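Local coordinates for uncharacterized protein (Alicyclobacillus acidocaldarius subsp. acidocaldarius, PDB 3RAG), which is of unknown function but belongs to the von Willebrand factor A-like proteins and holds a sodium ion in the crystal, at residues P27-A30 against A31-A34; R159-A162 against L163-K166. One frame throughout, in Å; residues are numbered along the deposited sequence.

Contact 1. Residues P27-A30 against A31-A34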
loop_
_atom_site.group_PDB
_atom_site.type_symbol
_atom_site.label_atom_id
_atom_site.label_comp_id
_atom_site.label_asym_id
_atom_site.label_seq_id
_atom_site.Cartn_x
_atom_site.Cartn_y
_atom_site.Cartn_z
ATOM N N PRO A 27 -15.568 -0.473 0.831
ATOM C CA PRO A 27 -14.128 -0.764 0.766
ATOM C C PRO A 27 -13.596 -1.381 2.059
ATOM O O PRO A 27 -12.509 -1.960 2.054
ATOM C CB PRO A 27 -13.491 0.625 0.535
ATOM C CG PRO A 27 -14.513 1.612 1.109
ATOM C CD PRO A 27 -15.867 0.971 0.754
ATOM N N VAL A 28 -14.320 -1.232 3.170
ATOM C CA VAL A 28 -13.860 -1.872 4.395
ATOM C C VAL A 28 -13.861 -3.397 4.213
ATOM O O VAL A 28 -12.922 -4.093 4.600
ATOM C CB VAL A 28 -14.677 -1.423 5.614
ATOM C CG1 VAL A 28 -14.187 -2.156 6.892
ATOM C CG2 VAL A 28 -14.534 0.090 5.766
ATOM N N GLU A 29 -14.918 -3.907 3.611
ATOM C CA GLU A 29 -15.008 -5.335 3.314
ATOM C C GLU A 29 -13.954 -5.771 2.293
ATOM O O GLU A 29 -13.395 -6.870 2.391
ATOM C CB GLU A 29 -16.414 -5.649 2.797
ATOM C CG GLU A 29 -17.024 -6.862 3.402
ATOM C CD GLU A 29 -16.937 -6.826 4.908
ATOM O OE1 GLU A 29 -16.455 -7.822 5.492
ATOM O OE2 GLU A 29 -17.338 -5.797 5.498
ATOM N N ALA A 30 -13.693 -4.920 1.302
ATOM C CA ALA A 30 -12.659 -5.210 0.309
ATOM C C ALA A 30 -11.306 -5.366 0.983
ATOM O O ALA A 30 -10.524 -6.270 0.655
ATOM C CB ALA A 30 -12.608 -4.099 -0.773
ATOM N N ALA A 31 -11.013 -4.481 1.941
ATOM C CA ALA A 31 -9.734 -4.545 2.637
ATOM C C ALA A 31 -9.676 -5.801 3.500
ATOM O O ALA A 31 -8.627 -6.436 3.617
ATOM C CB ALA A 31 -9.530 -3.302 3.518
ATOM N N ARG A 32 -10.795 -6.139 4.129
ATOM C CA ARG A 32 -10.849 -7.342 4.970
ATOM C C ARG A 32 -10.569 -8.587 4.102
ATOM O O ARG A 32 -9.799 -9.469 4.491
ATOM C CB ARG A 32 -12.213 -7.437 5.668
ATOM C CG ARG A 32 -12.300 -8.498 6.763
ATOM C CD ARG A 32 -13.644 -8.376 7.499
ATOM N NE ARG A 32 -13.660 -7.176 8.330
ATOM C CZ ARG A 32 -14.585 -6.227 8.282
ATOM N NH1 ARG A 32 -14.493 -5.176 9.086
ATOM N NH2 ARG A 32 -15.606 -6.328 7.447
ATOM N N ARG A 33 -11.183 -8.651 2.919
ATOM C CA ARG A 33 -10.867 -9.718 1.951
ATOM C C ARG A 33 -9.394 -9.769 1.577
ATOM O O ARG A 33 -8.779 -10.836 1.569
ATOM C CB ARG A 33 -11.669 -9.549 0.658
ATOM C CG ARG A 33 -13.125 -9.925 0.770
ATOM C CD ARG A 33 -13.802 -9.966 -0.610
ATOM N NE ARG A 33 -13.983 -8.648 -1.226
ATOM C CZ ARG A 33 -14.989 -7.818 -0.944
ATOM N NH1 ARG A 33 -15.902 -8.143 -0.031
ATOM N NH2 ARG A 33 -15.087 -6.653 -1.566
ATOM N N ALA A 34 -8.836 -8.616 1.221
ATOM C CA ALA A 34 -7.411 -8.543 0.890
ATOM C C ALA A 34 -6.531 -9.107 2.002
ATOM O O ALA A 34 -5.595 -9.877 1.739
ATOM C CB ALA A 34 -7.015 -7.099 0.580
#
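Arg33 N donates to Glu29 O at 2.9 Å, and with an N-H...O angle of 170° this is an almost straight i to i+4 bond. Matching bonds run from Ala31 N to Pro27 O, Arg32 N to Val28 O and Ala34 N to Ala30 O. They form the first turns of helix 27-36, where Pro27 suits the opening position because no earlier carbonyl needs its missing N-H; beside it, Asp26 OD1 accepts from Val28 N.

On the outside of the same turn, Glu29 and Arg32 form an i to i+3 salt bridge. Arg32 NH2 comes within 2.6 Å of Glu29 OE1, which lies at the edge of the guanidinium and close to its plane, but the hydrogen bond is weak and the two flat groups are turned 44° apart. NH2 also lies unusually close to Glu29 OE2, so the exact geometry is doubtful. Val28 CG1 stands 3.7 Å from Arg32 NH1.

Arg33 leaves in another direction. The bend at its chi3 (-70°) folds the guanidinium back over the preceding turn, so that Ala30 CA sits 3.3 Å above one face, toward the rim, and Glu29 O lies over that same face. Arg33 NH2 meets Asp219 of helix 214-232 in a salt bridge; a leucine in place of Arg33 would probably leave the Asp219 carboxylate without this charged mate, and the helices joined here by Pro27 and Ala30 packing on Ile218.

The alanines fit the buried sides, where a methyl lets neighbours come close: Ala31 and Ala34 lie on Val41 of strand 40-46, the next strand of the beta-alpha-beta unit. The weak surface pair of Arg32 is thus likely to add little, whereas that of Arg33 probably fixes how helices 27-36 and 214-232 lie together.

Contact 2. Residues R159-A162 against L163-K166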
loop_
_atom_site.group_PDB
_atom_site.type_symbol
_atom_site.label_atom_id
_atom_site.label_comp_id
_atom_site.label_asym_id
_atom_site.label_seq_id
_atom_site.Cartn_x
_atom_site.Cartn_y
_atom_site.Cartn_z
ATOM N N ARG A 159 6.047 8.869 -7.792
ATOM C CA ARG A 159 7.347 8.716 -8.423
ATOM C C ARG A 159 8.434 8.627 -7.347
ATOM O O ARG A 159 9.300 7.756 -7.398
ATOM C CB ARG A 159 7.608 9.880 -9.389
ATOM C CG ARG A 159 9.015 9.868 -9.991
ATOM C CD ARG A 159 9.289 11.123 -10.802
ATOM N NE ARG A 159 10.623 11.088 -11.399
ATOM C CZ ARG A 159 11.717 11.558 -10.805
ATOM N NH1 ARG A 159 11.634 12.108 -9.595
ATOM N NH2 ARG A 159 12.892 11.481 -11.417
ATOM N N ASP A 160 8.381 9.522 -6.371
ATOM C CA ASP A 160 9.393 9.550 -5.307
ATOM C C ASP A 160 9.355 8.286 -4.448
ATOM O O ASP A 160 10.390 7.793 -3.996
ATOM C CB ASP A 160 9.187 10.771 -4.416
ATOM C CG ASP A 160 9.634 12.051 -5.071
ATOM O OD1 ASP A 160 10.206 11.988 -6.181
ATOM O OD2 ASP A 160 9.425 13.123 -4.464
ATOM N N LEU A 161 8.158 7.763 -4.217
ATOM C CA LEU A 161 8.024 6.555 -3.414
ATOM C C LEU A 161 8.744 5.413 -4.103
ATOM O O LEU A 161 9.536 4.694 -3.489
ATOM C CB LEU A 161 6.544 6.213 -3.194
ATOM C CG LEU A 161 6.191 4.884 -2.517
ATOM C CD1 LEU A 161 6.748 4.819 -1.092
ATOM C CD2 LEU A 161 4.656 4.756 -2.477
ATOM N N ALA A 162 8.470 5.242 -5.394
ATOM C CA ALA A 162 9.061 4.152 -6.135
ATOM C C ALA A 162 10.566 4.316 -6.192
ATOM O O ALA A 162 11.309 3.341 -6.067
ATOM C CB ALA A 162 8.458 4.064 -7.560
ATOM N N LEU A 163 11.026 5.550 -6.393
ATOM C CA LEU A 163 12.464 5.774 -6.454
ATOM C C LEU A 163 13.121 5.419 -5.119
ATOM O O LEU A 163 14.193 4.805 -5.090
ATOM C CB LEU A 163 12.789 7.212 -6.865
ATOM C CG LEU A 163 12.461 7.547 -8.327
ATOM C CD1 LEU A 163 12.835 8.983 -8.627
ATOM C CD2 LEU A 163 13.155 6.604 -9.302
ATOM N N SER A 164 12.480 5.787 -4.012
ATOM C CA SER A 164 13.059 5.491 -2.700
ATOM C C SER A 164 13.094 3.985 -2.409
ATOM O O SER A 164 14.044 3.479 -1.814
ATOM C CB SER A 164 12.298 6.216 -1.590
ATOM O OG SER A 164 11.065 5.563 -1.331
ATOM N N LEU A 165 12.054 3.268 -2.820
ATOM C CA LEU A 165 12.002 1.823 -2.612
ATOM C C LEU A 165 13.011 1.050 -3.459
ATOM O O LEU A 165 13.428 -0.058 -3.091
ATOM C CB LEU A 165 10.579 1.288 -2.850
ATOM C CG LEU A 165 9.511 1.806 -1.882
ATOM C CD1 LEU A 165 8.130 1.400 -2.376
ATOM C CD2 LEU A 165 9.728 1.320 -0.411
ATOM N N LYS A 166 13.431 1.628 -4.579
ATOM C CA LYS A 166 14.341 0.944 -5.484
ATOM C C LYS A 166 15.743 0.803 -4.874
ATOM O O LYS A 166 16.543 0.013 -5.341
ATOM C CB LYS A 166 14.410 1.677 -6.833
ATOM C CG LYS A 166 14.684 0.769 -8.028
ATOM C CD LYS A 166 14.396 1.455 -9.381
ATOM C CE LYS A 166 15.332 2.634 -9.629
ATOM N NZ LYS A 166 15.291 3.125 -11.045
#
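Leu163 reaches back one turn to Arg159, beginning at CB, which lies 3.6 Å from Arg159 O. CG comes closer still, 3.3 Å from Arg159 O, because chi1 of -70° sets it beside its own backbone N, which donates to that same carbonyl. At the tip, CD1 rests 3.4 Å above one face of the Arg159 guanidinium, offset toward the rim; the extended arginine chain brings the group there, and its flat carbon-nitrogen face tolerates a methyl while Arg159 NH1 also makes a long salt bridge, 3.7 Å, to Asp160 OD1. The helix, 151-165, is the crossover of a beta-alpha-beta unit between strands 135-142 and 172-179 in the von Willebrand factor A-like fold. On its buried side, Leu161 CD1 touches Leu165 CD1 at 3.9 Å, and both leucines pack on Leu137 of strand 135-142, a place where branched apolar chains suit the sheet beneath. Leu161 O accepts twice, from Leu165 N at 3.0 Å and from the Ser164 hydroxyl, whose OG lies 2.8 Å away. Serine suits this partly exposed position, since its short chain turns the hydroxyl back to the helix's own backbone while Gln84 of helix 79-106 packs against it.

Contacts 1 and 2 lie on different crossover helices of the same mixed sheet, on opposite sides of the chain's centre, with centres about 26 Å apart and nearest atoms about 17 Å apart. Both are partly buried, each with one side on the sheet and others on neighbouring helices or loops: 27-34 meets strand 40-46 through short alanine methyls, 159-166 meets strand 135-142 through longer leucine chains. Charged groups in both reach partners beyond the segments, Arg33 with Asp219 and Lys166 with Glu196, but a charge pair made across the two segments is found in contact 1 alone. In contact 1 the Pro27 side chain is about 12 Å from the sodium ion.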